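Local coordinates for protein arginyl-tRNA synthetase, putative (Plasmodium falciparum, PDB 5JLD) that probably charges tRNA(Arg) with L-arginine at the expense of ATP, as a class I aminoacyl-tRNA synthetase, at residues I5-I10 with H518-P523; I477-G482 with Y541-T546; K502-L507 with N563-L568; T547-F552 with L569-T574. All coordinates share one frame; numbering follows the deposited sequence.

Contact 1: I5-I10 with H518-P523; sequences ITMECI and HILKFP
Met7 reaches from the loop ahead of helix 10-25 into the bend between helices 510-520 and 522-532. Its CB rests on CG of Pro523, 3.7 Å away. CG of Met7 is anti to the carbonyl carbon (chi1 -58°), and the chain crosses Pro523 at about a right angle. SD passes beside CG and CD of Pro523 and lies at the edge of the Phe522 ring. The bend at chi3 (71°) then turns CE toward the backbone. There Met7 CE sits 3.6 Å from Ile519 O, with Pro523 CD and Leu520 CD2 also close by. A long, unbranched and pliable methionine suits so uneven a surface.

Further along, Ile10 places CD1 3.6 Å from Leu520 CB. Between the segments the polar links run through water: Leu520 O accepts from two waters, one of which also donates to Glu8 O, while the other accepts from Ile10 N, 2.8 Å away. Glu8 turns its carboxylate elsewhere, to Lys13 and Tyr101.

No direct hydrogen bond crosses between the segments. Apolar fit and two bridging waters therefore join the N-terminal part of the chain to the DALR anticodon-binding helices, the waters satisfying Glu8 O and Ile10 N on one side and Leu520 O on the other.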
loop_
_atom_site.group_PDB
_atom_site.type_symbol
_atom_site.label_atom_id
_atom_site.label_comp_id
_atom_site.label_asym_id
_atom_site.label_seq_id
_atom_site.Cartn_x
_atom_site.Cartn_y
_atom_site.Cartn_z
ATOM N N ILE A 5 -11.806 -13.286 -17.271
ATOM C CA ILE A 5 -12.349 -14.064 -16.160
ATOM C C ILE A 5 -11.448 -13.916 -14.940
ATOM O O ILE A 5 -10.253 -14.202 -14.989
ATOM C CB ILE A 5 -12.516 -15.549 -16.534
ATOM C CG1 ILE A 5 -13.825 -15.738 -17.300
ATOM C CG2 ILE A 5 -12.547 -16.422 -15.295
ATOM C CD1 ILE A 5 -15.046 -15.220 -16.553
ATOM N N THR A 6 -12.037 -13.465 -13.842
ATOM C CA THR A 6 -11.256 -13.000 -12.715
ATOM C C THR A 6 -11.072 -14.062 -11.633
ATOM O O THR A 6 -11.959 -14.882 -11.389
ATOM C CB THR A 6 -11.900 -11.759 -12.095
ATOM O OG1 THR A 6 -13.221 -12.081 -11.647
ATOM C CG2 THR A 6 -11.978 -10.649 -13.125
ATOM N N MET A 7 -9.906 -14.014 -10.995
ATOM C CA MET A 7 -9.511 -14.952 -9.947
ATOM C C MET A 7 -10.520 -14.997 -8.807
ATOM O O MET A 7 -11.065 -13.973 -8.383
ATOM C CB MET A 7 -8.136 -14.588 -9.371
ATOM C CG MET A 7 -6.995 -14.531 -10.384
ATOM S SD MET A 7 -5.384 -14.283 -9.590
ATOM C CE MET A 7 -5.108 -15.867 -8.784
ATOM N N GLU A 8 -10.750 -16.205 -8.316
ATOM C CA GLU A 8 -11.592 -16.441 -7.157
ATOM C C GLU A 8 -10.820 -16.080 -5.899
ATOM O O GLU A 8 -9.597 -16.305 -5.823
ATOM C CB GLU A 8 -12.019 -17.917 -7.128
ATOM C CG GLU A 8 -13.354 -18.190 -6.491
ATOM C CD GLU A 8 -13.803 -19.645 -6.656
ATOM O OE1 GLU A 8 -13.006 -20.505 -7.119
ATOM O OE2 GLU A 8 -14.974 -19.919 -6.324
ATOM N N CYS A 9 -11.511 -15.542 -4.900
ATOM C CA CYS A 9 -10.859 -15.321 -3.620
ATOM C C CYS A 9 -11.034 -16.570 -2.749
ATOM O O CYS A 9 -12.096 -16.793 -2.176
ATOM C CB CYS A 9 -11.409 -14.088 -2.890
ATOM S SG CYS A 9 -10.651 -13.835 -1.238
ATOM N N ILE A 10 -9.978 -17.367 -2.641
ATOM C CA ILE A 10 -10.090 -18.688 -2.016
ATOM C C ILE A 10 -10.391 -18.633 -0.508
ATOM O O ILE A 10 -11.223 -19.400 -0.016
ATOM C CB ILE A 10 -8.811 -19.514 -2.266
ATOM C CG1 ILE A 10 -8.686 -19.831 -3.762
ATOM C CG2 ILE A 10 -8.820 -20.790 -1.433
ATOM C CD1 ILE A 10 -7.425 -20.598 -4.122
ATOM N N HIS A 518 0.265 -21.209 -4.242
ATOM C CA HIS A 518 0.724 -19.893 -3.895
ATOM C C HIS A 518 0.214 -18.862 -4.908
ATOM O O HIS A 518 -0.273 -17.800 -4.526
ATOM C CB HIS A 518 2.236 -19.836 -3.796
ATOM C CG HIS A 518 2.719 -18.616 -3.071
ATOM N ND1 HIS A 518 2.564 -18.457 -1.709
ATOM C CD2 HIS A 518 3.302 -17.477 -3.518
ATOM C CE1 HIS A 518 3.060 -17.289 -1.343
ATOM N NE2 HIS A 518 3.508 -16.671 -2.424
ATOM N N ILE A 519 0.287 -19.205 -6.190
ATOM C CA ILE A 519 -0.248 -18.334 -7.218
ATOM C C ILE A 519 -1.730 -18.030 -6.971
ATOM O O ILE A 519 -2.155 -16.883 -7.059
ATOM C CB ILE A 519 -0.074 -18.952 -8.600
ATOM C CG1 ILE A 519 1.410 -18.987 -8.962
ATOM C CG2 ILE A 519 -0.880 -18.185 -9.632
ATOM C CD1 ILE A 519 1.720 -19.892 -10.165
ATOM N N LEU A 520 -2.511 -19.042 -6.609
ATOM C CA LEU A 520 -3.941 -18.812 -6.422
ATOM C C LEU A 520 -4.272 -18.107 -5.094
ATOM O O LEU A 520 -5.427 -17.739 -4.862
ATOM C CB LEU A 520 -4.709 -20.140 -6.513
ATOM C CG LEU A 520 -4.655 -20.814 -7.884
ATOM C CD1 LEU A 520 -5.186 -22.237 -7.784
ATOM C CD2 LEU A 520 -5.421 -19.985 -8.936
ATOM N N LYS A 521 -3.274 -17.933 -4.224
ATOM C CA LYS A 521 -3.486 -17.172 -2.984
ATOM C C LYS A 521 -3.526 -15.647 -3.195
ATOM O O LYS A 521 -3.910 -14.910 -2.293
ATOM C CB LYS A 521 -2.400 -17.489 -1.963
ATOM C CG LYS A 521 -2.457 -18.897 -1.353
ATOM C CD LYS A 521 -1.426 -19.015 -0.235
ATOM C CE LYS A 521 -1.464 -20.375 0.424
ATOM N NZ LYS A 521 -0.433 -20.429 1.502
ATOM N N PHE A 522 -3.105 -15.195 -4.371
ATOM C CA PHE A 522 -2.939 -13.772 -4.679
ATOM C C PHE A 522 -4.150 -12.912 -4.230
ATOM O O PHE A 522 -3.960 -11.933 -3.530
ATOM C CB PHE A 522 -2.647 -13.608 -6.186
ATOM C CG PHE A 522 -2.096 -12.256 -6.574
ATOM C CD1 PHE A 522 -1.065 -11.679 -5.859
ATOM C CD2 PHE A 522 -2.599 -11.576 -7.680
ATOM C CE1 PHE A 522 -0.542 -10.440 -6.226
ATOM C CE2 PHE A 522 -2.081 -10.343 -8.061
ATOM C CZ PHE A 522 -1.048 -9.767 -7.327
ATOM N N PRO A 523 -5.392 -13.322 -4.557
ATOM C CA PRO A 523 -6.527 -12.496 -4.110
ATOM C C PRO A 523 -6.651 -12.324 -2.590
ATOM O O PRO A 523 -7.183 -11.289 -2.151
ATOM C CB PRO A 523 -7.743 -13.251 -4.662
ATOM C CG PRO A 523 -7.202 -13.971 -5.867
ATOM C CD PRO A 523 -5.844 -14.430 -5.423
HETATM O O HOH W 1 -7.481 -17.564 -6.736
HETATM O O HOH W 2 -7.406 -16.466 -3.066
#

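Contact 2: I477-G482 with Y541-T546; sequences IYIIYG and YMYDLT
Thr546 OG1 is gripped by two hydrogen bonds: it accepts from Tyr478 OH at 3.0 Å and donates to Tyr543 O, one turn back in its own helix, at 2.7 Å. The second bond lies in the carbonyl plane, on a lone pair. It is made possible by OG1 sitting in the cleft flanked by both backbone N and C (chi1 75°), a rotation that also leaves CG2 facing Ile479. Tyr478 meets the threonine tip to tip, with OG1 near its ring plane.

Tyr478 also crosses Tyr543 at about a right angle, the ring planes inclined at 44°, and Tyr478 CE2 comes within 3.4 Å of Tyr543 CE1. Beside the tyrosine pair Ile479 CG2 packs 3.7 Å from Met542 CE, carried there by the bend at the end of the methionine, while Ile479 CD1 touches Thr546 CG2 and the edge of the Tyr543 ring.

Helices 476-492 and 536-556 cross here at 45°. Threonine suits both demands, with a hydroxyl that accepts one bond and donates another and a methyl for the apolar layer, so a directional bond orients the Tyr478 hydroxyl beside apolar contacts.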
loop_
_atom_site.group_PDB
_atom_site.type_symbol
_atom_site.label_atom_id
_atom_site.label_comp_id
_atom_site.label_asym_id
_atom_site.label_seq_id
_atom_site.Cartn_x
_atom_site.Cartn_y
_atom_site.Cartn_z
ATOM N N ILE A 477 16.940 -6.214 -5.089
ATOM C CA ILE A 477 17.933 -6.701 -6.040
ATOM C C ILE A 477 17.778 -8.211 -6.296
ATOM O O ILE A 477 17.798 -8.677 -7.442
ATOM C CB ILE A 477 19.362 -6.418 -5.525
ATOM C CG1 ILE A 477 19.546 -4.921 -5.227
ATOM C CG2 ILE A 477 20.413 -6.973 -6.483
ATOM C CD1 ILE A 477 19.221 -3.993 -6.400
ATOM N N TYR A 478 17.621 -8.963 -5.211
ATOM C CA TYR A 478 17.368 -10.393 -5.279
ATOM C C TYR A 478 16.118 -10.681 -6.109
ATOM O O TYR A 478 16.137 -11.520 -7.018
ATOM C CB TYR A 478 17.218 -10.961 -3.870
ATOM C CG TYR A 478 16.502 -12.291 -3.802
ATOM C CD1 TYR A 478 17.176 -13.486 -4.046
ATOM C CD2 TYR A 478 15.158 -12.353 -3.466
ATOM C CE1 TYR A 478 16.519 -14.709 -3.974
ATOM C CE2 TYR A 478 14.496 -13.556 -3.390
ATOM C CZ TYR A 478 15.178 -14.734 -3.643
ATOM O OH TYR A 478 14.500 -15.926 -3.562
ATOM N N ILE A 479 15.037 -9.971 -5.798
ATOM C CA ILE A 479 13.764 -10.185 -6.473
ATOM C C ILE A 479 13.945 -9.942 -7.970
ATOM O O ILE A 479 13.494 -10.726 -8.826
ATOM C CB ILE A 479 12.674 -9.256 -5.929
ATOM C CG1 ILE A 479 12.537 -9.406 -4.409
ATOM C CG2 ILE A 479 11.338 -9.524 -6.643
ATOM C CD1 ILE A 479 11.830 -10.667 -3.954
ATOM N N ILE A 480 14.657 -8.862 -8.269
ATOM C CA ILE A 480 14.889 -8.465 -9.645
ATOM C C ILE A 480 15.664 -9.540 -10.395
ATOM O O ILE A 480 15.295 -9.916 -11.520
ATOM C CB ILE A 480 15.612 -7.108 -9.690
ATOM C CG1 ILE A 480 14.645 -6.012 -9.223
ATOM C CG2 ILE A 480 16.109 -6.784 -11.092
ATOM C CD1 ILE A 480 15.301 -4.688 -9.004
ATOM N N TYR A 481 16.710 -10.074 -9.770
ATOM C CA TYR A 481 17.497 -11.090 -10.457
ATOM C C TYR A 481 16.717 -12.387 -10.621
ATOM O O TYR A 481 16.894 -13.094 -11.616
ATOM C CB TYR A 481 18.827 -11.326 -9.737
ATOM C CG TYR A 481 19.872 -10.377 -10.259
ATOM C CD1 TYR A 481 19.948 -9.079 -9.779
ATOM C CD2 TYR A 481 20.742 -10.754 -11.277
ATOM C CE1 TYR A 481 20.881 -8.187 -10.272
ATOM C CE2 TYR A 481 21.688 -9.874 -11.774
ATOM C CZ TYR A 481 21.752 -8.586 -11.264
ATOM O OH TYR A 481 22.677 -7.686 -11.743
ATOM N N GLY A 482 15.829 -12.676 -9.674
ATOM C CA GLY A 482 14.936 -13.812 -9.816
ATOM C C GLY A 482 14.096 -13.656 -11.068
ATOM O O GLY A 482 13.971 -14.580 -11.902
ATOM N N TYR A 541 4.539 -11.931 0.123
ATOM C CA TYR A 541 3.902 -12.834 -0.820
ATOM C C TYR A 541 4.845 -13.011 -1.981
ATOM O O TYR A 541 5.108 -14.141 -2.450
ATOM C CB TYR A 541 2.558 -12.272 -1.290
ATOM C CG TYR A 541 1.946 -13.058 -2.423
ATOM C CD1 TYR A 541 1.165 -14.181 -2.164
ATOM C CD2 TYR A 541 2.160 -12.693 -3.749
ATOM C CE1 TYR A 541 0.601 -14.908 -3.193
ATOM C CE2 TYR A 541 1.602 -13.425 -4.788
ATOM C CZ TYR A 541 0.823 -14.536 -4.498
ATOM O OH TYR A 541 0.252 -15.277 -5.510
ATOM N N MET A 542 5.423 -11.879 -2.378
ATOM C CA MET A 542 6.197 -11.845 -3.592
ATOM C C MET A 542 7.439 -12.650 -3.350
ATOM O O MET A 542 7.824 -13.477 -4.179
ATOM C CB MET A 542 6.539 -10.406 -4.001
ATOM C CG MET A 542 7.241 -10.350 -5.342
ATOM S SD MET A 542 7.659 -8.673 -5.856
ATOM C CE MET A 542 8.699 -8.171 -4.484
ATOM N N TYR A 543 8.040 -12.420 -2.187
ATOM C CA TYR A 543 9.238 -13.143 -1.805
ATOM C C TYR A 543 8.901 -14.629 -1.826
ATOM O O TYR A 543 9.646 -15.445 -2.395
ATOM C CB TYR A 543 9.737 -12.703 -0.420
ATOM C CG TYR A 543 11.030 -13.372 0.005
ATOM C CD1 TYR A 543 12.253 -12.937 -0.493
ATOM C CD2 TYR A 543 11.027 -14.435 0.902
ATOM C CE1 TYR A 543 13.436 -13.537 -0.120
ATOM C CE2 TYR A 543 12.219 -15.058 1.287
ATOM C CZ TYR A 543 13.418 -14.602 0.769
ATOM O OH TYR A 543 14.601 -15.190 1.140
ATOM N N ASP A 544 7.746 -14.981 -1.265
ATOM C CA ASP A 544 7.477 -16.404 -1.132
ATOM C C ASP A 544 7.311 -16.943 -2.533
ATOM O O ASP A 544 7.805 -18.039 -2.831
ATOM C CB ASP A 544 6.268 -16.673 -0.238
ATOM C CG ASP A 544 6.523 -16.252 1.211
ATOM O OD1 ASP A 544 7.709 -16.016 1.572
ATOM O OD2 ASP A 544 5.558 -16.151 1.994
ATOM N N LEU A 545 6.741 -16.121 -3.426
ATOM C CA LEU A 545 6.523 -16.588 -4.783
ATOM C C LEU A 545 7.864 -17.017 -5.368
ATOM O O LEU A 545 7.997 -18.110 -5.943
ATOM C CB LEU A 545 5.870 -15.523 -5.641
ATOM C CG LEU A 545 5.726 -15.879 -7.119
ATOM C CD1 LEU A 545 4.908 -17.152 -7.287
ATOM C CD2 LEU A 545 5.079 -14.708 -7.872
ATOM N N THR A 546 8.882 -16.199 -5.134
ATOM C CA THR A 546 10.164 -16.485 -5.739
ATOM C C THR A 546 10.702 -17.782 -5.145
ATOM O O THR A 546 11.112 -18.673 -5.895
ATOM C CB THR A 546 11.168 -15.298 -5.573
ATOM O OG1 THR A 546 11.672 -15.248 -4.234
ATOM C CG2 THR A 546 10.483 -13.968 -5.919
#

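Contact 3: K502-L507 with N563-L568; sequences KDELSL and NEKSRL
Two direct hydrogen bonds hold the loop 502-507 to the start of helix 564-584, and both engage the backbone of Ser506. Ser506 N points its hydrogen almost straight at Ser566 OG (2.8 Å, 166°), which stands anti to its own backbone N. Ser506 O accepts from Asn563 ND2 at 2.9 Å, in the carbonyl plane on a lone pair and close to the amide plane of the asparagine. Small serine at 566 lets the loop come close.

A water adds a third link: it accepts from Ser566 N at 3.1 Å and lies 3.0 Å from both Glu504 OE1 and Asn563 OD1.

Van der Waals and charged contacts are looser. The Glu504 carboxylate crosses the Lys565 methylenes obliquely, Glu504 OE2 3.7 Å from Lys565 CD. Lys565 NZ is 4.5 Å from Glu504 OE2, beyond a salt bridge. Leu505 CD1 reaches Ser566 OG, its side chain also touching Leu106 of helix 99-108.

Asn563 is the N-cap residue but its side chain makes no capping bond, serving the loop instead, and water meets a first-turn N-H. The arrangement is a loop docked on a helix N-terminus within the DALR anticodon-binding helical domain.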
loop_
_atom_site.group_PDB
_atom_site.type_symbol
_atom_site.label_atom_id
_atom_site.label_comp_id
_atom_site.label_asym_id
_atom_site.label_seq_id
_atom_site.Cartn_x
_atom_site.Cartn_y
_atom_site.Cartn_z
ATOM N N LYS A 502 -3.415 -24.201 -22.702
ATOM C CA LYS A 502 -3.572 -24.291 -21.247
ATOM C C LYS A 502 -3.710 -25.727 -20.735
ATOM O O LYS A 502 -3.343 -26.024 -19.595
ATOM C CB LYS A 502 -4.797 -23.495 -20.781
ATOM C CG LYS A 502 -5.399 -22.576 -21.827
ATOM C CD LYS A 502 -6.637 -21.856 -21.304
ATOM C CE LYS A 502 -7.301 -21.046 -22.418
ATOM N NZ LYS A 502 -8.323 -20.079 -21.918
ATOM N N ASP A 503 -4.235 -26.622 -21.568
ATOM C CA ASP A 503 -4.534 -27.966 -21.105
ATOM C C ASP A 503 -3.281 -28.848 -20.999
ATOM O O ASP A 503 -3.379 -30.051 -20.722
ATOM C CB ASP A 503 -5.571 -28.625 -22.017
ATOM C CG ASP A 503 -6.989 -28.129 -21.749
ATOM O OD1 ASP A 503 -7.305 -27.809 -20.580
ATOM O OD2 ASP A 503 -7.790 -28.080 -22.707
ATOM N N GLU A 504 -2.106 -28.257 -21.215
ATOM C CA GLU A 504 -0.865 -28.982 -20.970
ATOM C C GLU A 504 -0.656 -29.086 -19.474
ATOM O O GLU A 504 0.032 -29.981 -18.980
ATOM C CB GLU A 504 0.330 -28.291 -21.623
ATOM C CG GLU A 504 0.413 -28.482 -23.126
ATOM C CD GLU A 504 0.849 -29.876 -23.519
ATOM O OE1 GLU A 504 1.287 -30.639 -22.634
ATOM O OE2 GLU A 504 0.750 -30.209 -24.717
ATOM N N LEU A 505 -1.289 -28.168 -18.757
ATOM C CA LEU A 505 -1.022 -27.959 -17.345
ATOM C C LEU A 505 -1.317 -29.190 -16.509
ATOM O O LEU A 505 -2.456 -29.639 -16.431
ATOM C CB LEU A 505 -1.839 -26.768 -16.839
ATOM C CG LEU A 505 -1.302 -26.033 -15.615
ATOM C CD1 LEU A 505 0.109 -25.517 -15.869
ATOM C CD2 LEU A 505 -2.233 -24.891 -15.281
ATOM N N SER A 506 -0.272 -29.732 -15.891
ATOM C CA SER A 506 -0.405 -30.883 -15.011
ATOM C C SER A 506 0.543 -30.781 -13.825
ATOM O O SER A 506 1.774 -30.857 -13.961
ATOM C CB SER A 506 -0.157 -32.194 -15.770
ATOM O OG SER A 506 -0.886 -32.212 -16.980
ATOM N N LEU A 507 -0.055 -30.634 -12.653
ATOM C CA LEU A 507 0.687 -30.457 -11.422
ATOM C C LEU A 507 0.945 -31.828 -10.795
ATOM O O LEU A 507 0.168 -32.319 -9.976
ATOM C CB LEU A 507 -0.087 -29.528 -10.490
ATOM C CG LEU A 507 -0.607 -28.289 -11.240
ATOM C CD1 LEU A 507 -1.424 -27.385 -10.347
ATOM C CD2 LEU A 507 0.534 -27.502 -11.885
ATOM N N ASN A 563 6.500 -33.681 -19.385
ATOM C CA ASN A 563 5.633 -32.626 -18.893
ATOM C C ASN A 563 6.279 -31.232 -19.015
ATOM O O ASN A 563 5.881 -30.271 -18.336
ATOM C CB ASN A 563 5.236 -32.906 -17.449
ATOM C CG ASN A 563 3.906 -32.279 -17.090
ATOM O OD1 ASN A 563 2.975 -32.303 -17.891
ATOM N ND2 ASN A 563 3.819 -31.684 -15.903
ATOM N N GLU A 564 7.263 -31.141 -19.902
ATOM C CA GLU A 564 8.013 -29.915 -20.172
ATOM C C GLU A 564 7.126 -28.702 -20.495
ATOM O O GLU A 564 7.280 -27.625 -19.890
ATOM C CB GLU A 564 8.997 -30.184 -21.322
ATOM C CG GLU A 564 9.370 -28.993 -22.163
ATOM C CD GLU A 564 10.503 -29.307 -23.119
ATOM O OE1 GLU A 564 10.540 -30.433 -23.654
ATOM O OE2 GLU A 564 11.366 -28.424 -23.329
ATOM N N LYS A 565 6.192 -28.872 -21.432
ATOM C CA LYS A 565 5.315 -27.763 -21.823
ATOM C C LYS A 565 4.520 -27.196 -20.631
ATOM O O LYS A 565 4.496 -25.979 -20.416
ATOM C CB LYS A 565 4.385 -28.205 -22.947
ATOM C CG LYS A 565 5.120 -28.408 -24.282
ATOM C CD LYS A 565 4.188 -28.924 -25.366
ATOM C CE LYS A 565 4.825 -28.837 -26.739
ATOM N NZ LYS A 565 3.845 -29.097 -27.840
ATOM N N SER A 566 3.907 -28.070 -19.836
ATOM C CA SER A 566 3.230 -27.646 -18.606
ATOM C C SER A 566 4.162 -26.866 -17.670
ATOM O O SER A 566 3.772 -25.829 -17.128
ATOM C CB SER A 566 2.653 -28.844 -17.853
ATOM O OG SER A 566 2.057 -28.423 -16.636
ATOM N N ARG A 567 5.392 -27.345 -17.494
ATOM C CA ARG A 567 6.353 -26.602 -16.671
ATOM C C ARG A 567 6.616 -25.197 -17.234
ATOM O O ARG A 567 6.699 -24.239 -16.486
ATOM C CB ARG A 567 7.670 -27.363 -16.535
ATOM C CG ARG A 567 7.533 -28.622 -15.668
ATOM C CD ARG A 567 8.861 -29.127 -15.141
ATOM N NE ARG A 567 9.688 -29.739 -16.177
ATOM C CZ ARG A 567 9.514 -30.961 -16.690
ATOM N NH1 ARG A 567 8.506 -31.742 -16.299
ATOM N NH2 ARG A 567 10.351 -31.394 -17.620
ATOM N N LEU A 568 6.743 -25.089 -18.551
ATOM C CA LEU A 568 6.979 -23.804 -19.190
ATOM C C LEU A 568 5.804 -22.859 -18.942
ATOM O O LEU A 568 5.985 -21.669 -18.667
ATOM C CB LEU A 568 7.207 -23.986 -20.688
ATOM C CG LEU A 568 8.110 -22.929 -21.319
ATOM C CD1 LEU A 568 9.535 -23.066 -20.779
ATOM C CD2 LEU A 568 8.085 -23.044 -22.840
HETATM O O HOH W 3 3.485 -31.082 -20.581
#

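Contact 4: T547-F552 with L569-T574; sequences TTFTAF and LLCSIT
Helices 536-556 and 564-584 run nearly antiparallel here, at 166° between their directions, with short-segment axes 11.7 Å apart and Phe549 facing Thr574. Two phenylalanines one turn apart span this wide axis separation, each with CG anti to the backbone N, so that both rings extend toward the partner helix. Bulky, flat side chains suit the separation, whereas the facing residues are smaller.

Cys571 SG is the shared neighbour. It lies at the edge of both rings, with Cys571 SG 4.0 Å from Phe549 CE1 and 4.1 Å from Phe552 CE2. Toward Phe549 this is a sulfur-aromatic contact, the sulfur 84° off the ring normal. The rings also meet each other, Phe549 CE1 approaching the edge of Phe552 in its plane. Thr574 brings CG2 to within 3.5 Å of Phe549 CD1. Thr574 OG1 donates to Leu570 O at 2.8 Å, so the hydroxyl has a partner inside its own helix even at this oily interface; that oxygen accepts from Thr574 N too. Leu570 CD1 packs 4.1 Å from Phe552 CZ.

Helix 510-520 packs alongside, Leu515 touching Leu570 and Thr574. Helix 476-492 also borders the pair, Ile486 against Phe549 and Phe490 against Cys571, while Ile115 of strand 114-115 touches Ile573 and Ser572 on the partner helix.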
loop_
_atom_site.group_PDB
_atom_site.type_symbol
_atom_site.label_atom_id
_atom_site.label_comp_id
_atom_site.label_asym_id
_atom_site.label_seq_id
_atom_site.Cartn_x
_atom_site.Cartn_y
_atom_site.Cartn_z
ATOM N N THR A 547 10.621 -17.959 -3.828
ATOM C CA THR A 547 11.305 -19.130 -3.255
ATOM C C THR A 547 10.562 -20.397 -3.640
ATOM O O THR A 547 11.172 -21.405 -4.041
ATOM C CB THR A 547 11.429 -19.053 -1.734
ATOM O OG1 THR A 547 10.122 -18.980 -1.160
ATOM C CG2 THR A 547 12.264 -17.825 -1.310
ATOM N N THR A 548 9.238 -20.336 -3.537
ATOM C CA THR A 548 8.418 -21.445 -3.975
ATOM C C THR A 548 8.832 -21.794 -5.396
ATOM O O THR A 548 9.084 -22.977 -5.697
ATOM C CB THR A 548 6.930 -21.113 -3.905
ATOM O OG1 THR A 548 6.596 -20.789 -2.553
ATOM C CG2 THR A 548 6.088 -22.306 -4.360
ATOM N N PHE A 549 9.009 -20.761 -6.232
ATOM C CA PHE A 549 9.326 -21.017 -7.628
ATOM C C PHE A 549 10.654 -21.748 -7.690
ATOM O O PHE A 549 10.803 -22.753 -8.397
ATOM C CB PHE A 549 9.396 -19.734 -8.477
ATOM C CG PHE A 549 9.871 -19.990 -9.882
ATOM C CD1 PHE A 549 8.970 -20.373 -10.874
ATOM C CD2 PHE A 549 11.227 -19.926 -10.198
ATOM C CE1 PHE A 549 9.405 -20.657 -12.164
ATOM C CE2 PHE A 549 11.671 -20.211 -11.482
ATOM C CZ PHE A 549 10.757 -20.577 -12.470
ATOM N N THR A 550 11.618 -21.250 -6.932
ATOM C CA THR A 550 12.937 -21.847 -6.929
ATOM C C THR A 550 12.826 -23.324 -6.576
ATOM O O THR A 550 13.453 -24.167 -7.212
ATOM C CB THR A 550 13.882 -21.135 -5.942
ATOM O OG1 THR A 550 14.084 -19.788 -6.380
ATOM C CG2 THR A 550 15.236 -21.859 -5.871
ATOM N N ALA A 551 11.989 -23.625 -5.583
ATOM C CA ALA A 551 11.862 -25.000 -5.115
ATOM C C ALA A 551 11.299 -25.862 -6.235
ATOM O O ALA A 551 11.698 -27.019 -6.407
ATOM C CB ALA A 551 10.982 -25.077 -3.880
ATOM N N PHE A 552 10.367 -25.288 -6.989
ATOM C CA PHE A 552 9.867 -25.918 -8.191
ATOM C C PHE A 552 11.061 -26.234 -9.093
ATOM O O PHE A 552 11.342 -27.418 -9.355
ATOM C CB PHE A 552 8.838 -25.005 -8.857
ATOM C CG PHE A 552 8.545 -25.309 -10.290
ATOM C CD1 PHE A 552 8.060 -26.551 -10.683
ATOM C CD2 PHE A 552 8.702 -24.319 -11.252
ATOM C CE1 PHE A 552 7.765 -26.810 -12.009
ATOM C CE2 PHE A 552 8.403 -24.565 -12.578
ATOM C CZ PHE A 552 7.934 -25.819 -12.960
ATOM N N LEU A 569 4.601 -23.409 -19.035
ATOM C CA LEU A 569 3.383 -22.673 -18.731
ATOM C C LEU A 569 3.413 -22.140 -17.300
ATOM O O LEU A 569 3.072 -20.964 -17.041
ATOM C CB LEU A 569 2.160 -23.568 -18.948
ATOM C CG LEU A 569 1.004 -23.002 -19.775
ATOM C CD1 LEU A 569 1.514 -22.311 -21.028
ATOM C CD2 LEU A 569 0.026 -24.107 -20.129
ATOM N N LEU A 570 3.829 -23.000 -16.371
ATOM C CA LEU A 570 3.979 -22.576 -14.976
ATOM C C LEU A 570 4.980 -21.431 -14.863
ATOM O O LEU A 570 4.786 -20.488 -14.087
ATOM C CB LEU A 570 4.430 -23.742 -14.089
ATOM C CG LEU A 570 3.326 -24.365 -13.238
ATOM C CD1 LEU A 570 3.812 -25.627 -12.548
ATOM C CD2 LEU A 570 2.798 -23.359 -12.226
ATOM N N CYS A 571 6.060 -21.537 -15.631
ATOM C CA CYS A 571 7.070 -20.493 -15.654
ATOM C C CYS A 571 6.460 -19.161 -16.134
ATOM O O CYS A 571 6.755 -18.107 -15.588
ATOM C CB CYS A 571 8.241 -20.905 -16.544
ATOM S SG CYS A 571 9.320 -22.199 -15.860
ATOM N N SER A 572 5.598 -19.233 -17.146
ATOM C CA SER A 572 4.972 -18.053 -17.750
ATOM C C SER A 572 4.028 -17.357 -16.777
ATOM O O SER A 572 4.086 -16.121 -16.573
ATOM C CB SER A 572 4.217 -18.464 -19.018
ATOM O OG SER A 572 3.882 -17.360 -19.830
ATOM N N ILE A 573 3.156 -18.152 -16.167
ATOM C CA ILE A 573 2.289 -17.609 -15.132
ATOM C C ILE A 573 3.105 -16.968 -14.014
ATOM O O ILE A 573 2.825 -15.833 -13.608
ATOM C CB ILE A 573 1.381 -18.684 -14.539
ATOM C CG1 ILE A 573 0.507 -19.290 -15.647
ATOM C CG2 ILE A 573 0.545 -18.084 -13.409
ATOM C CD1 ILE A 573 -0.386 -20.452 -15.184
ATOM N N THR A 574 4.130 -17.682 -13.539
ATOM C CA THR A 574 4.948 -17.157 -12.451
ATOM C C THR A 574 5.607 -15.831 -12.820
ATOM O O THR A 574 5.621 -14.914 -12.019
ATOM C CB THR A 574 6.035 -18.142 -12.026
ATOM O OG1 THR A 574 5.418 -19.352 -11.565
ATOM C CG2 THR A 574 6.896 -17.541 -10.896
#

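The four contacts gather around helices 536-556 and 564-584 of the DALR anticodon-binding region. Contacts 2 and 4 occupy consecutive turns of helix 536-556, their centres 11 Å apart. Contacts 3 and 4 likewise share helix 564-584, and the centres of contacts 3 and 4 are 12 Å apart. Contact 4 thus links the other two, which do not touch. The centre of contact 1 lies 16 Å from that of contact 4, which it touches where Ile519 packs against Ile573 and Thr574; it meets contact 2 through His518 and Tyr541. Along the chain, contact 1 brackets the first segments of contacts 2 and 3 and closes before contact 4 opens. Its remote N-terminal strip, some 500 residues upstream, is thereby fastened to the same helical core.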